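Local coordinates for protein putative polyketide cyclase (PDB 3K0Z) that is of unproven function but may catalyse ring closure of polyketides, as related SnoaL-like cyclases of the NTF2 superfamily do, at residues 92-98 and 110-116; 12-18 and 41-45. All blocks are in the same frame, centred on the assembly; numbering follows the deposited sequence.

Contact 1 of 2, residues 92-98 and 110-116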
loop_
_atom_site.group_PDB
_atom_site.type_symbol
_atom_site.label_atom_id
_atom_site.label_comp_id
_atom_site.label_asym_id
_atom_site.label_seq_id
_atom_site.Cartn_x
_atom_site.Cartn_y
_atom_site.Cartn_z
ATOM N N ASN A 92 -1.759 -15.825 18.478
ATOM C CA ASN A 92 -2.328 -16.603 17.380
ATOM C C ASN A 92 -2.553 -15.678 16.177
ATOM O O ASN A 92 -3.671 -15.164 15.966
ATOM C CB ASN A 92 -3.639 -17.249 17.777
ATOM C CG ASN A 92 -4.189 -18.145 16.692
ATOM O OD1 ASN A 92 -3.430 -18.706 15.888
ATOM N ND2 ASN A 92 -5.509 -18.271 16.645
ATOM N N ILE A 93 -1.491 -15.496 15.399
ATOM C CA ILE A 93 -1.455 -14.615 14.248
ATOM C C ILE A 93 -0.710 -15.293 13.082
ATOM O O ILE A 93 0.245 -16.024 13.311
ATOM C CB ILE A 93 -0.732 -13.255 14.593
ATOM C CG1 ILE A 93 -1.032 -12.208 13.510
ATOM C CG2 ILE A 93 0.809 -13.478 14.835
ATOM C CD1 ILE A 93 -2.512 -11.765 13.442
ATOM N N HIS A 94 -1.166 -15.010 11.854
ATOM C CA HIS A 94 -0.681 -15.641 10.630
ATOM C C HIS A 94 -0.694 -14.613 9.516
ATOM O O HIS A 94 -1.663 -13.830 9.409
ATOM C CB HIS A 94 -1.626 -16.810 10.303
ATOM C CG HIS A 94 -1.805 -17.749 11.462
ATOM N ND1 HIS A 94 -0.916 -18.764 11.730
ATOM C CD2 HIS A 94 -2.714 -17.768 12.466
ATOM C CE1 HIS A 94 -1.290 -19.393 12.829
ATOM N NE2 HIS A 94 -2.375 -18.805 13.298
ATOM N N CYS A 95 0.335 -14.647 8.670
ATOM C CA CYS A 95 0.510 -13.679 7.572
ATOM C C CYS A 95 0.520 -14.410 6.225
ATOM O O CYS A 95 1.249 -15.381 6.094
ATOM C CB CYS A 95 1.851 -12.970 7.772
ATOM S SG CYS A 95 2.258 -11.801 6.457
ATOM N N GLU A 96 -0.279 -13.932 5.260
ATOM C CA GLU A 96 -0.323 -14.449 3.897
ATOM C C GLU A 96 -0.128 -13.312 2.891
ATOM O O GLU A 96 -0.503 -12.176 3.163
ATOM C CB GLU A 96 -1.655 -15.116 3.666
ATOM C CG GLU A 96 -1.826 -16.404 4.425
ATOM C CD GLU A 96 -2.971 -17.272 3.812
ATOM O OE1 GLU A 96 -4.137 -16.829 3.762
ATOM O OE2 GLU A 96 -2.672 -18.388 3.337
ATOM N N ILE A 97 0.508 -13.614 1.766
ATOM C CA ILE A 97 0.716 -12.661 0.697
ATOM C C ILE A 97 -0.448 -12.799 -0.315
ATOM O O ILE A 97 -0.602 -13.840 -1.019
ATOM C CB ILE A 97 2.097 -12.911 -0.047
ATOM C CG1 ILE A 97 3.297 -12.914 0.914
ATOM C CG2 ILE A 97 2.289 -11.905 -1.239
ATOM C CD1 ILE A 97 4.630 -13.407 0.246
ATOM N N GLU A 98 -1.298 -11.784 -0.346
ATOM C CA GLU A 98 -2.387 -11.754 -1.290
ATOM C C GLU A 98 -1.975 -11.380 -2.705
ATOM O O GLU A 98 -2.502 -11.936 -3.680
ATOM C CB GLU A 98 -3.507 -10.834 -0.833
ATOM C CG GLU A 98 -4.092 -11.189 0.521
ATOM C CD GLU A 98 -4.819 -12.516 0.523
ATOM O OE1 GLU A 98 -5.478 -12.825 -0.480
ATOM O OE2 GLU A 98 -4.716 -13.263 1.506
ATOM N N ARG A 110 0.679 -6.961 -0.944
ATOM C CA ARG A 110 -0.542 -6.780 -0.205
ATOM C C ARG A 110 -0.701 -8.009 0.683
ATOM O O ARG A 110 -0.755 -9.155 0.185
ATOM C CB ARG A 110 -1.752 -6.626 -1.133
ATOM C CG ARG A 110 -3.072 -6.487 -0.434
ATOM C CD ARG A 110 -4.222 -6.068 -1.401
ATOM N NE ARG A 110 -4.549 -7.065 -2.417
ATOM C CZ ARG A 110 -5.335 -8.112 -2.225
ATOM N NH1 ARG A 110 -5.830 -8.382 -1.038
ATOM N NH2 ARG A 110 -5.590 -8.929 -3.239
ATOM N N LEU A 111 -0.816 -7.769 1.972
ATOM C CA LEU A 111 -0.850 -8.833 2.983
ATOM C C LEU A 111 -2.185 -8.998 3.680
ATOM O O LEU A 111 -2.982 -8.048 3.730
ATOM C CB LEU A 111 0.205 -8.544 4.053
ATOM C CG LEU A 111 1.691 -8.410 3.640
ATOM C CD1 LEU A 111 2.178 -9.508 2.581
ATOM C CD2 LEU A 111 2.081 -6.973 3.204
ATOM N N SER A 112 -2.471 -10.228 4.140
ATOM C CA SER A 112 -3.616 -10.484 5.011
ATOM C C SER A 112 -3.052 -11.071 6.308
ATOM O O SER A 112 -2.146 -11.916 6.268
ATOM C CB SER A 112 -4.657 -11.413 4.359
ATOM O OG SER A 112 -4.025 -12.554 3.821
ATOM N N PHE A 113 -3.505 -10.540 7.439
ATOM C CA PHE A 113 -3.124 -11.030 8.757
ATOM C C PHE A 113 -4.392 -11.540 9.415
ATOM O O PHE A 113 -5.376 -10.786 9.545
ATOM C CB PHE A 113 -2.549 -9.910 9.617
ATOM C CG PHE A 113 -1.172 -9.494 9.229
ATOM C CD1 PHE A 113 -0.054 -10.139 9.777
ATOM C CD2 PHE A 113 -0.979 -8.452 8.333
ATOM C CE1 PHE A 113 1.229 -9.754 9.408
ATOM C CE2 PHE A 113 0.312 -8.050 7.967
ATOM C CZ PHE A 113 1.411 -8.722 8.493
ATOM N N THR A 114 -4.380 -12.796 9.848
ATOM C CA THR A 114 -5.550 -13.408 10.443
ATOM C C THR A 114 -5.183 -14.175 11.709
ATOM O O THR A 114 -4.052 -14.640 11.883
ATOM C CB THR A 114 -6.249 -14.383 9.468
ATOM O OG1 THR A 114 -5.330 -15.407 9.128
ATOM C CG2 THR A 114 -6.655 -13.678 8.190
ATOM N N GLY A 115 -6.151 -14.283 12.611
ATOM C CA GLY A 115 -5.925 -15.024 13.842
ATOM C C GLY A 115 -7.087 -14.836 14.807
ATOM O O GLY A 115 -8.239 -14.684 14.385
ATOM N N THR A 116 -6.790 -14.837 16.100
ATOM C CA THR A 116 -7.812 -14.639 17.075
ATOM C C THR A 116 -7.271 -13.875 18.245
ATOM O O THR A 116 -6.093 -13.853 18.481
ATOM C CB THR A 116 -8.351 -15.980 17.597
ATOM O OG1 THR A 116 -7.297 -16.699 18.232
ATOM C CG2 THR A 116 -8.971 -16.877 16.460
HETATM O O HOH W 1 -3.953 -14.676 19.904
HETATM O O HOH W 2 -3.596 -14.804 7.456
HETATM O O HOH W 3 -4.811 -14.902 5.248
HETATM O O HOH W 4 -6.654 -11.569 -2.681
#
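H94 pairs with T114 and E96 with S112 as the hydrogen-bonded pairs of an antiparallel beta hairpin, strands 93-103 and 106-117, in the curved sheet of this NTF2-like fold. Alternating with them, I93-G115, C95-F113 and I97-L111 form the non-hydrogen-bonded pairs. The bonds around E96 and S112 are nearly straight, with E96 N 2.9 Å from S112 O, whereas that from H94 N to T114 O is weak. G115 suits its place because, without a side chain, its CA can lie 3.1 Å from N92 O.

Apolar side chains occupy the face turned to helix 30-49. The C95 sulfur, anti to its own backbone N (chi1 177°), sits obliquely to the F113 ring, SG 4.2 Å from the centroid. I97 and L111 lie side by side, CG1 of I97 meeting CD1 of L111 at 4.0 Å, while F124, on the neighbouring strand 120-133, sets its ring nearly parallel to that of F113.

Polar groups fill the other face. S112 OG gives its hydrogen to E98 OE2 and receives one from a water that also donates to E96 OE1; the remaining E96 oxygen salt-bridges K20. E98 CB rides over the rim of one face of the R110 guanidinium, which also makes a cation-pi contact with W141 of the second subunit. At the far end the N92 amide turns both ways: OD1 accepts from H94 NE2, and ND2 donates to T116 OG1 at 2.9 Å, with that oxygen in the amide plane.

Contact 2 of 2, residues 12-18 and 41-45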
loop_
_atom_site.group_PDB
_atom_site.type_symbol
_atom_site.label_atom_id
_atom_site.label_comp_id
_atom_site.label_asym_id
_atom_site.label_seq_id
_atom_site.Cartn_x
_atom_site.Cartn_y
_atom_site.Cartn_z
ATOM N N LEU A 12 8.918 -20.532 -6.661
ATOM C CA LEU A 12 8.767 -20.039 -5.311
ATOM C C LEU A 12 9.445 -20.927 -4.282
ATOM O O LEU A 12 9.544 -22.146 -4.476
ATOM C CB LEU A 12 7.278 -19.942 -4.965
ATOM C CG LEU A 12 6.426 -19.000 -5.798
ATOM C CD1 LEU A 12 4.978 -19.254 -5.447
ATOM C CD2 LEU A 12 6.808 -17.497 -5.624
ATOM N N LEU A 13 9.868 -20.309 -3.173
ATOM C CA LEU A 13 10.448 -21.036 -2.067
ATOM C C LEU A 13 9.331 -21.731 -1.303
ATOM O O LEU A 13 8.232 -21.182 -1.104
ATOM C CB LEU A 13 11.207 -20.095 -1.123
ATOM C CG LEU A 13 12.535 -19.466 -1.556
ATOM C CD1 LEU A 13 12.963 -18.444 -0.508
ATOM C CD2 LEU A 13 13.602 -20.504 -1.788
ATOM N N LYS A 14 9.596 -22.978 -0.939
ATOM C CA LYS A 14 8.639 -23.785 -0.202
ATOM C C LYS A 14 8.764 -23.442 1.261
ATOM O O LYS A 14 9.759 -22.864 1.708
ATOM C CB LYS A 14 8.874 -25.279 -0.462
ATOM C CG LYS A 14 8.482 -25.702 -1.875
ATOM N N GLU A 15 7.685 -23.725 1.984
ATOM C CA GLU A 15 7.597 -23.531 3.406
ATOM C C GLU A 15 7.699 -22.050 3.849
ATOM O O GLU A 15 8.064 -21.764 4.976
ATOM C CB GLU A 15 8.589 -24.439 4.127
ATOM C CG GLU A 15 8.372 -25.908 3.750
ATOM C CD GLU A 15 9.318 -26.846 4.484
ATOM O OE1 GLU A 15 9.823 -26.496 5.585
ATOM O OE2 GLU A 15 9.550 -27.949 3.951
HETATM N N MSE A 16 7.315 -21.155 2.956
HETATM C CA MSE A 16 7.238 -19.725 3.214
HETATM C C MSE A 16 5.969 -19.273 2.518
HETATM O O MSE A 16 5.461 -19.977 1.635
HETATM C CB MSE A 16 8.451 -18.997 2.646
HETATM C CG MSE A 16 9.684 -19.335 3.401
HETATM SE SE MSE A 16 11.135 -18.269 2.737
HETATM C CE MSE A 16 12.651 -19.168 3.621
ATOM N N PRO A 17 5.417 -18.139 2.943
ATOM C CA PRO A 17 4.199 -17.659 2.292
ATOM C C PRO A 17 4.342 -17.523 0.782
ATOM O O PRO A 17 5.372 -17.002 0.313
ATOM C CB PRO A 17 3.974 -16.305 2.942
ATOM C CG PRO A 17 4.545 -16.471 4.327
ATOM C CD PRO A 17 5.798 -17.296 4.087
ATOM N N LYS A 18 3.359 -18.059 0.052
ATOM C CA LYS A 18 3.318 -18.000 -1.395
ATOM C C LYS A 18 2.301 -16.985 -1.852
ATOM O O LYS A 18 1.157 -16.961 -1.392
ATOM C CB LYS A 18 3.054 -19.369 -1.986
ATOM C CG LYS A 18 4.246 -20.305 -1.756
ATOM C CD LYS A 18 4.007 -21.664 -2.300
ATOM C CE LYS A 18 5.139 -22.610 -1.984
ATOM N NZ LYS A 18 4.888 -23.888 -2.746
ATOM N N GLN A 41 9.220 -13.303 -0.024
ATOM C CA GLN A 41 8.777 -14.490 0.681
ATOM C C GLN A 41 9.439 -14.611 2.063
ATOM O O GLN A 41 8.767 -14.933 3.058
ATOM C CB GLN A 41 9.052 -15.730 -0.129
ATOM C CG GLN A 41 8.118 -15.980 -1.282
ATOM C CD GLN A 41 8.317 -17.360 -1.830
ATOM O OE1 GLN A 41 9.149 -17.596 -2.740
ATOM N NE2 GLN A 41 7.539 -18.305 -1.304
ATOM N N ARG A 42 10.743 -14.329 2.131
ATOM C CA ARG A 42 11.480 -14.425 3.396
ATOM C C ARG A 42 11.032 -13.352 4.346
ATOM O O ARG A 42 10.981 -13.575 5.523
ATOM C CB ARG A 42 12.988 -14.288 3.202
ATOM C CG ARG A 42 13.643 -15.462 2.510
ATOM C CD ARG A 42 15.162 -15.389 2.535
ATOM N NE ARG A 42 15.778 -16.457 1.726
ATOM C CZ ARG A 42 16.107 -16.348 0.429
ATOM N NH1 ARG A 42 15.959 -15.218 -0.255
ATOM N NH2 ARG A 42 16.651 -17.383 -0.186
ATOM N N PHE A 43 10.763 -12.160 3.835
ATOM C CA PHE A 43 10.302 -11.066 4.642
ATOM C C PHE A 43 8.945 -11.424 5.258
ATOM O O PHE A 43 8.753 -11.237 6.469
ATOM C CB PHE A 43 10.213 -9.764 3.809
ATOM C CG PHE A 43 10.106 -8.491 4.637
ATOM C CD1 PHE A 43 11.087 -8.150 5.567
ATOM C CD2 PHE A 43 9.074 -7.586 4.410
ATOM C CE1 PHE A 43 10.984 -6.954 6.301
ATOM C CE2 PHE A 43 9.022 -6.368 5.115
ATOM C CZ PHE A 43 9.966 -6.074 6.047
ATOM N N TYR A 44 8.007 -11.951 4.471
ATOM C CA TYR A 44 6.708 -12.338 5.069
ATOM C C TYR A 44 6.774 -13.661 5.866
ATOM O O TYR A 44 5.969 -13.837 6.782
ATOM C CB TYR A 44 5.518 -12.202 4.095
ATOM C CG TYR A 44 5.521 -10.769 3.626
ATOM C CD1 TYR A 44 5.208 -9.738 4.504
ATOM C CD2 TYR A 44 5.980 -10.439 2.366
ATOM C CE1 TYR A 44 5.357 -8.394 4.152
ATOM C CE2 TYR A 44 6.088 -9.093 1.978
ATOM C CZ TYR A 44 5.775 -8.088 2.885
ATOM O OH TYR A 44 5.922 -6.785 2.522
ATOM N N ALA A 45 7.726 -14.546 5.569
ATOM C CA ALA A 45 8.026 -15.688 6.478
ATOM C C ALA A 45 8.434 -15.178 7.870
ATOM O O ALA A 45 8.018 -15.725 8.878
ATOM C CB ALA A 45 9.101 -16.624 5.910
#
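Residues 12-18 run without regular structure past residues 41-45 of helix 30-49, bringing the CA of M16 to 5.3 Å from that of A45 and setting P17 next to Q41. Q41 holds the two segments together through its terminal amide, which offers both an acceptor and a donor to backbone groups of the loop. Its chain, extended beyond CG (chi2 -169°), carries the amide out from the helix into the curl of the loop. There OE1 accepts a bond from L13 N, 2.8 Å away, which comes in its carbonyl plane and on a lone pair. NE2 grips two carbonyls: L13 O, met on a lone pair, and P17 O, 3.0 Å from NE2 and approached from above the carbonyl plane. Three bonds thus fix the rotation of this buried amide.

The helix is part of 30-49, the long helix that lies across the sheet in this NTF2-like, alpha-plus-beta fold, and the loop covers its flank on the way to the edge strand 22-24. Beside the amide, nearer the helix backbone, the contact is apolar. P17, compact and rigid, presses CD against A45 CA at 3.6 Å, the small A45 allowing so close a seat. CB of A45 also takes CG of selenomethionine M16 at 3.7 Å. Farther out, M16 stretches its flexible chain to lay SE beside R42 CG, which belongs to the aliphatic part of the arginine. CD1 of L13 stands over one face of the R42 guanidinium, offset toward the rim and 3.9 Å from NH2.

In the fold
From the N terminus, contact 2 comes first: residues 12-18 meet helix 30-49 and close a loop that holds strand 22-24 and the first turns of the same helix. Contact 1 opens only later, after helices 55-58 and 76-87, and closes the short loop of 11 residues, nine of them strand, that forms the far end of the hairpin 93-103/106-117. The two therefore stand in series, neither nested nor crossed, with centres about 13 Å apart. In space they meet directly: L111 CD1 packs on Y44 CD1 at 3.6 Å, and I97 CD1 reaches P17 O. Y44 and P17 thus lie on the hairpin's apolar face, tying N-terminal loop, long helix and sheet together.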